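Local structure of LysR family transcriptional regulator (Vibrio vulnificus, 5B7H) at residues 25-28 with 29-33; 56-59 with 60-63; 164-167 with 168-171. The protein probably regulates transcription as a DNA-binding LysR-family factor of the OxyR type, responsive to hydrogen peroxide, with this chain holding only its regulatory domain. The protein carries 1 engineered substitution. One frame throughout, in Å; residues are numbered along the deposited sequence.

Contact 1 of 3, residues 25-28 with 29-33; sequences TIAP and FLLCD. With SO4 (sulfate ion), chain C.
P28 sets its CB over the middle of the F29 ring, 4.0 Å from CB to the ring centroid and 11° off the ring normal, a CH-pi contact. The ring reaches this place because F29 CG stands anti to its own carbonyl carbon (chi1 -44°), which turns the phenyl back across P28. The same rotation presents the ring edge to the preceding loop, where T25 O lies in the ring plane, 3.5 Å from F29 CD2. The next pairs are spaced four residues apart. I26 and L30 run alongside and point the same way, with I26 CG2 and L30 CD2 3.7 Å apart; A27 CB meets L31 CD1 at 3.9 Å, and both of these residues also pack on strands 16-22 and 45-51. I26 O is gripped twice, by L30 N at 3.1 Å and by F29 N at 2.9 Å, the second donor lying above the carbonyl plane. Q154 of the second subunit donates to A27 O. At the loop end, T25 OG1 (2.7 Å) and T25 N both donate to O3 of a sulfate ion, also hydrogen-bonded by H123 ND1, L125 N and the backbone N of the engineered S124; OG1 is further bonded to R192 NH1. This turn from strand 16-22 into helix 27-41 belongs to a beta-alpha-beta unit of the periplasmic-binding-protein-like fold of LysR regulatory domains.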
loop_
_atom_site.group_PDB
_atom_site.type_symbol
_atom_site.label_atom_id
_atom_site.label_comp_id
_atom_site.label_asym_id
_atom_site.label_seq_id
_atom_site.Cartn_x
_atom_site.Cartn_y
_atom_site.Cartn_z
ATOM N N THR A 25 -0.175 3.675 6.713
ATOM C CA THR A 25 -0.927 4.867 6.271
ATOM C C THR A 25 -0.065 6.120 6.228
ATOM O O THR A 25 -0.604 7.230 6.042
ATOM C CB THR A 25 -2.174 5.103 7.138
ATOM O OG1 THR A 25 -1.813 5.350 8.507
ATOM C CG2 THR A 25 -3.115 3.891 7.048
ATOM N N ILE A 26 1.254 5.997 6.431
ATOM C CA ILE A 26 2.188 7.092 6.214
ATOM C C ILE A 26 3.179 6.743 5.113
ATOM O O ILE A 26 3.437 7.562 4.223
ATOM C CB ILE A 26 2.946 7.467 7.516
ATOM C CG1 ILE A 26 1.976 7.948 8.606
ATOM C CG2 ILE A 26 4.008 8.531 7.199
ATOM C CD1 ILE A 26 2.707 8.211 9.937
ATOM N N ALA A 27 3.713 5.517 5.140
ATOM C CA ALA A 27 4.861 5.151 4.298
ATOM C C ALA A 27 4.684 5.445 2.810
ATOM O O ALA A 27 5.618 6.019 2.216
ATOM C CB ALA A 27 5.233 3.681 4.520
ATOM N N PRO A 28 3.557 5.106 2.169
ATOM C CA PRO A 28 3.451 5.319 0.713
ATOM C C PRO A 28 3.455 6.786 0.344
ATOM O O PRO A 28 3.608 7.082 -0.838
ATOM C CB PRO A 28 2.099 4.702 0.348
ATOM C CG PRO A 28 1.729 3.829 1.499
ATOM C CD PRO A 28 2.340 4.487 2.726
ATOM N N PHE A 29 3.180 7.690 1.291
ATOM C CA PHE A 29 2.957 9.096 0.967
ATOM C C PHE A 29 4.188 9.896 1.383
ATOM O O PHE A 29 5.000 10.284 0.532
ATOM C CB PHE A 29 1.665 9.528 1.667
ATOM C CG PHE A 29 0.534 8.489 1.530
ATOM C CD1 PHE A 29 0.048 8.123 0.263
ATOM C CD2 PHE A 29 0.022 7.865 2.650
ATOM C CE1 PHE A 29 -0.966 7.174 0.126
ATOM C CE2 PHE A 29 -0.982 6.917 2.532
ATOM C CZ PHE A 29 -1.475 6.560 1.261
ATOM N N LEU A 30 4.419 10.046 2.682
ATOM C CA LEU A 30 5.464 10.933 3.170
ATOM C C LEU A 30 6.859 10.487 2.765
ATOM O O LEU A 30 7.743 11.335 2.551
ATOM C CB LEU A 30 5.359 10.994 4.696
ATOM C CG LEU A 30 6.435 11.718 5.480
ATOM C CD1 LEU A 30 6.392 13.216 5.174
ATOM C CD2 LEU A 30 6.206 11.481 7.006
ATOM N N LEU A 31 7.119 9.167 2.694
ATOM C CA LEU A 31 8.496 8.742 2.432
ATOM C C LEU A 31 8.958 9.053 1.025
ATOM O O LEU A 31 10.163 9.233 0.822
ATOM C CB LEU A 31 8.675 7.247 2.733
ATOM C CG LEU A 31 8.456 6.888 4.208
ATOM C CD1 LEU A 31 8.702 5.355 4.341
ATOM C CD2 LEU A 31 9.386 7.662 5.152
ATOM N N CYS A 32 8.039 9.169 0.069
ATOM C CA CYS A 32 8.436 9.576 -1.270
ATOM C C CYS A 32 9.077 10.953 -1.197
ATOM O O CYS A 32 10.153 11.194 -1.772
ATOM C CB CYS A 32 7.193 9.661 -2.172
ATOM S SG CYS A 32 6.388 8.079 -2.539
ATOM N N ASP A 33 8.423 11.866 -0.454
ATOM C CA ASP A 33 8.919 13.242 -0.339
ATOM C C ASP A 33 10.225 13.268 0.446
ATOM O O ASP A 33 11.164 14.003 0.092
ATOM C CB ASP A 33 7.890 14.113 0.412
ATOM C CG ASP A 33 6.525 14.202 -0.277
ATOM O OD1 ASP A 33 5.515 14.239 0.488
ATOM O OD2 ASP A 33 6.471 14.261 -1.531
HETATM S S SO4 C . -1.867 2.138 10.129
HETATM O O1 SO4 C . -1.323 2.021 11.549
HETATM O O2 SO4 C . -3.247 2.671 10.263
HETATM O O3 SO4 C . -0.961 2.996 9.388
HETATM O O4 SO4 C . -1.882 0.818 9.535
#

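Contact 2 of 3, residues 56-59 with 60-63; sequences NLLT and ALRH
R62 folds its side chain back along the helix onto L58 and T59, one turn earlier in the chain. Its CB lies 3.5 Å from L58 O, and CG comes to 3.4 Å from that same oxygen, which already accepts the backbone N-H of R62 in a nearly straight bond (R62 N to L58 O 2.8 Å). About the CG-CD bond the chain bends (chi3 -51°), and this turn lays the guanidinium over the helix instead of letting it run outward. One face of the flat group then covers T59 CA, which sits 3.5 Å from its plane and toward its rim, and L58 O, which lies 3.6 Å from NH1. NH2 ends 3.0 Å from T59 OG1, a hydroxyl whose clear hydrogen bond is to T55 O. R62 is modelled in two conformers, of which this is one, and it also touches a crystal neighbour.

Such spacing of three and four residues is that of the alpha-helix, here helix 54-62, which crosses from edge strand 45-51 to strand 68-73 of the regulatory domain, with the parallel strand 16-22 between them in the sheet. L57, L58 and L61 face strand 68-73 and pack on L69, so the polar residues fall on the outer side. There H63 lies alongside T59, pointing the same way: T59 CG2 stands over one face of the imidazole, 4.0 Å from the ring centroid and 17° off its normal, in a CH-pi contact. H63 N, one residue past the helix, donates to T59 O at 2.9 Å.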
loop_
_atom_site.group_PDB
_atom_site.type_symbol
_atom_site.label_atom_id
_atom_site.label_comp_id
_atom_site.label_asym_id
_atom_site.label_seq_id
_atom_site.Cartn_x
_atom_site.Cartn_y
_atom_site.Cartn_z
ATOM N N ASN A 56 4.472 -4.017 15.682
ATOM C CA ASN A 56 5.615 -4.732 15.126
ATOM C C ASN A 56 6.826 -3.813 14.977
ATOM O O ASN A 56 7.985 -4.226 15.188
ATOM C CB ASN A 56 5.234 -5.362 13.777
ATOM C CG ASN A 56 4.321 -6.583 13.945
ATOM O OD1 ASN A 56 4.261 -7.173 15.023
ATOM N ND2 ASN A 56 3.589 -6.945 12.880
ATOM N N LEU A 57 6.578 -2.555 14.591
ATOM C CA LEU A 57 7.702 -1.632 14.454
ATOM C C LEU A 57 8.337 -1.352 15.803
ATOM O O LEU A 57 9.569 -1.245 15.899
ATOM C CB LEU A 57 7.247 -0.306 13.836
ATOM C CG LEU A 57 6.815 -0.357 12.361
ATOM C CD1 LEU A 57 6.266 1.012 11.933
ATOM C CD2 LEU A 57 8.011 -0.783 11.505
ATOM N N LEU A 58 7.512 -1.188 16.840
ATOM C CA LEU A 58 8.073 -0.924 18.172
ATOM C C LEU A 58 8.927 -2.107 18.661
ATOM O O LEU A 58 9.996 -1.914 19.270
ATOM C CB LEU A 58 6.937 -0.569 19.161
ATOM C CG LEU A 58 6.443 0.888 18.965
ATOM C CD1 LEU A 58 5.088 1.024 19.685
ATOM C CD2 LEU A 58 7.479 1.910 19.492
ATOM N N THR A 59 8.476 -3.346 18.424
ATOM C CA THR A 59 9.300 -4.499 18.798
ATOM C C THR A 59 10.636 -4.488 18.053
ATOM O O THR A 59 11.703 -4.661 18.663
ATOM C CB THR A 59 8.517 -5.747 18.454
ATOM O OG1 THR A 59 7.275 -5.730 19.189
ATOM C CG2 THR A 59 9.338 -7.004 18.780
ATOM N N ALA A 60 10.602 -4.197 16.742
ATOM C CA ALA A 60 11.848 -4.138 15.995
ATOM C C ALA A 60 12.751 -3.020 16.499
ATOM O O ALA A 60 13.977 -3.206 16.608
ATOM C CB ALA A 60 11.520 -3.899 14.520
ATOM N N LEU A 61 12.161 -1.869 16.879
ATOM C CA LEU A 61 12.966 -0.795 17.420
ATOM C C LEU A 61 13.599 -1.196 18.748
ATOM O O LEU A 61 14.793 -0.944 18.963
ATOM C CB LEU A 61 12.077 0.442 17.617
ATOM C CG LEU A 61 12.815 1.683 18.155
ATOM C CD1 LEU A 61 13.894 2.218 17.179
ATOM C CD2 LEU A 61 11.782 2.761 18.608
ATOM N N ARG A 62 12.804 -1.789 19.653
ATOM C CA ARG A 62 13.338 -2.238 20.943
ATOM C C ARG A 62 14.502 -3.178 20.718
ATOM O O ARG A 62 15.547 -3.084 21.403
ATOM C CB ARG A 62 12.231 -2.996 21.671
ATOM C CG ARG A 62 11.278 -2.060 22.398
ATOM C CD ARG A 62 10.417 -2.769 23.477
ATOM N NE ARG A 62 9.720 -3.974 23.037
ATOM C CZ ARG A 62 8.554 -4.001 22.374
ATOM N NH1 ARG A 62 7.897 -2.880 22.066
ATOM N NH2 ARG A 62 8.033 -5.170 22.035
ATOM N N HIS A 63 14.337 -4.085 19.749
ATOM C CA HIS A 63 15.314 -5.146 19.492
ATOM C C HIS A 63 16.507 -4.660 18.666
ATOM O O HIS A 63 17.363 -5.463 18.292
ATOM C CB HIS A 63 14.610 -6.294 18.776
ATOM C CG HIS A 63 13.682 -7.085 19.663
ATOM N ND1 HIS A 63 13.136 -8.285 19.276
ATOM C CD2 HIS A 63 13.220 -6.859 20.915
ATOM C CE1 HIS A 63 12.390 -8.776 20.252
ATOM N NE2 HIS A 63 12.430 -7.933 21.265
#

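Contact 3 of 3, residues 164-167 with 168-171; sequences FIPQ and MAID
P166 is the last extended residue of strand 163-166, and its carbonyl oxygen opens the following turn by accepting A169 N at 3.0 Å, from well above the carbonyl plane, together with a weak, longer bond from I170 N. This is a strand-to-helix junction with P166 at the N-cap of helix 167-171, built into the regulatory domain where strand 163-166 forms one of the two edge strands of the mixed sheet within this chain. D171 N then donates to Q167 O at 2.9 Å, a stronger bond of the same i to i+4 kind.

Apolar side chains fill the inner angle of the junction. I165 starts out toward the helix and touches it with CG2, at 4.0 Å from A169 CB and 4.1 Å from I170 CG1, crossing I170 at a slant, while its CG1-CD1 branch leads away; this is one of two modelled conformers. A169 CB also meets the proline ring at P166 CG, 4.1 Å away. M168 leaves in another direction, to pack on R192 of strand 180-198, while its backbone N is bonded to D88 OD1.

The outer side carries a polar bridge one helical turn long. Q167 bends at chi2 (64°), which brings its amide round over D171, and NE2 donates to D171 OD2 at 2.9 Å along an almost straight line (169°). The two flat groups do not share a plane: OD2 lies in the plane of the glutamine amide, yet the donor approaches from above the carboxylate plane, 42° out of it. The amide is held at both ends, which probably steadies its rotation: K91 NZ is hydrogen-bonded to Q167 OE1, at the other end of the amide from NE2.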
loop_
_atom_site.group_PDB
_atom_site.type_symbol
_atom_site.label_atom_id
_atom_site.label_comp_id
_atom_site.label_asym_id
_atom_site.label_seq_id
_atom_site.Cartn_x
_atom_site.Cartn_y
_atom_site.Cartn_z
ATOM N N PHE A 164 -12.720 7.960 6.879
ATOM C CA PHE A 164 -11.737 9.002 7.193
ATOM C C PHE A 164 -10.433 8.695 6.489
ATOM O O PHE A 164 -9.950 7.561 6.531
ATOM C CB PHE A 164 -11.467 9.073 8.701
ATOM C CG PHE A 164 -12.726 9.173 9.551
ATOM C CD1 PHE A 164 -13.261 8.054 10.171
ATOM C CD2 PHE A 164 -13.356 10.393 9.752
ATOM C CE1 PHE A 164 -14.376 8.166 10.976
ATOM C CE2 PHE A 164 -14.499 10.509 10.541
ATOM C CZ PHE A 164 -15.016 9.382 11.139
ATOM N N ILE A 165 -9.837 9.733 5.887
ATOM C CA ILE A 165 -8.595 9.637 5.106
ATOM C C ILE A 165 -7.612 10.715 5.555
ATOM O O ILE A 165 -8.011 11.877 5.703
ATOM C CB ILE A 165 -8.868 9.833 3.596
ATOM C CG1 ILE A 165 -9.820 8.741 3.094
ATOM C CG2 ILE A 165 -7.575 9.705 2.801
ATOM C CD1 ILE A 165 -9.272 7.334 3.379
ATOM N N PRO A 166 -6.332 10.407 5.721
ATOM C CA PRO A 166 -5.373 11.461 6.054
ATOM C C PRO A 166 -5.035 12.319 4.840
ATOM O O PRO A 166 -4.974 11.851 3.691
ATOM C CB PRO A 166 -4.142 10.660 6.522
ATOM C CG PRO A 166 -4.214 9.364 5.788
ATOM C CD PRO A 166 -5.714 9.073 5.588
ATOM N N GLN A 167 -4.798 13.592 5.140
ATOM C CA GLN A 167 -4.488 14.575 4.122
ATOM C C GLN A 167 -3.299 14.166 3.291
ATOM O O GLN A 167 -3.307 14.364 2.068
ATOM C CB GLN A 167 -4.260 15.951 4.737
ATOM C CG GLN A 167 -4.186 17.047 3.648
ATOM C CD GLN A 167 -5.497 17.209 2.894
ATOM O OE1 GLN A 167 -6.566 17.248 3.511
ATOM N NE2 GLN A 167 -5.420 17.330 1.574
ATOM N N MET A 168 -2.273 13.548 3.915
ATOM C CA MET A 168 -1.118 13.221 3.085
ATOM C C MET A 168 -1.458 12.224 1.983
ATOM O O MET A 168 -0.809 12.211 0.928
ATOM C CB MET A 168 0.073 12.752 3.928
ATOM C CG MET A 168 -0.222 11.483 4.721
ATOM S SD MET A 168 1.284 10.791 5.517
ATOM C CE MET A 168 1.658 12.102 6.701
ATOM N N ALA A 169 -2.452 11.361 2.208
ATOM C CA ALA A 169 -2.858 10.443 1.137
ATOM C C ALA A 169 -3.518 11.195 -0.009
ATOM O O ALA A 169 -3.258 10.888 -1.199
ATOM C CB ALA A 169 -3.779 9.357 1.707
ATOM N N ILE A 170 -4.393 12.152 0.325
ATOM C CA ILE A 170 -5.026 12.967 -0.703
ATOM C C ILE A 170 -3.978 13.724 -1.496
ATOM O O ILE A 170 -4.030 13.774 -2.747
ATOM C CB ILE A 170 -6.025 13.937 -0.058
ATOM C CG1 ILE A 170 -7.101 13.140 0.673
ATOM C CG2 ILE A 170 -6.646 14.788 -1.136
ATOM C CD1 ILE A 170 -8.044 14.046 1.472
ATOM N N ASP A 171 -3.003 14.308 -0.785
ATOM C CA ASP A 171 -1.984 15.122 -1.464
ATOM C C ASP A 171 -1.087 14.293 -2.381
ATOM O O ASP A 171 -0.474 14.859 -3.299
ATOM C CB ASP A 171 -1.126 15.788 -0.404
ATOM C CG ASP A 171 -1.886 16.881 0.364
ATOM O OD1 ASP A 171 -1.368 17.366 1.404
ATOM O OD2 ASP A 171 -3.005 17.275 -0.045
#

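Overall arrangement
Contacts 1 and 3 are far apart in sequence but touch in space, their centres 11 Å apart. The F29 ring meets the short helix 167-171 through F29 CZ and A169 CB at 3.7 Å, and M168 SD comes to 3.9 Å from I26 CA. R192 links them further, bonding T25 OG1 and packing on P166 and M168, while D33 reaches H172 beyond contact 3. The sulfate, probably from the crystallisation liquor, joins T25 to S124, the engineered serine replacing what is probably the peroxide-sensing cysteine. Contact 2 stands apart: its centre lies 20 Å from that of contact 1 and 26 Å from contact 3's, with nearest atoms about 8 and 13 Å away.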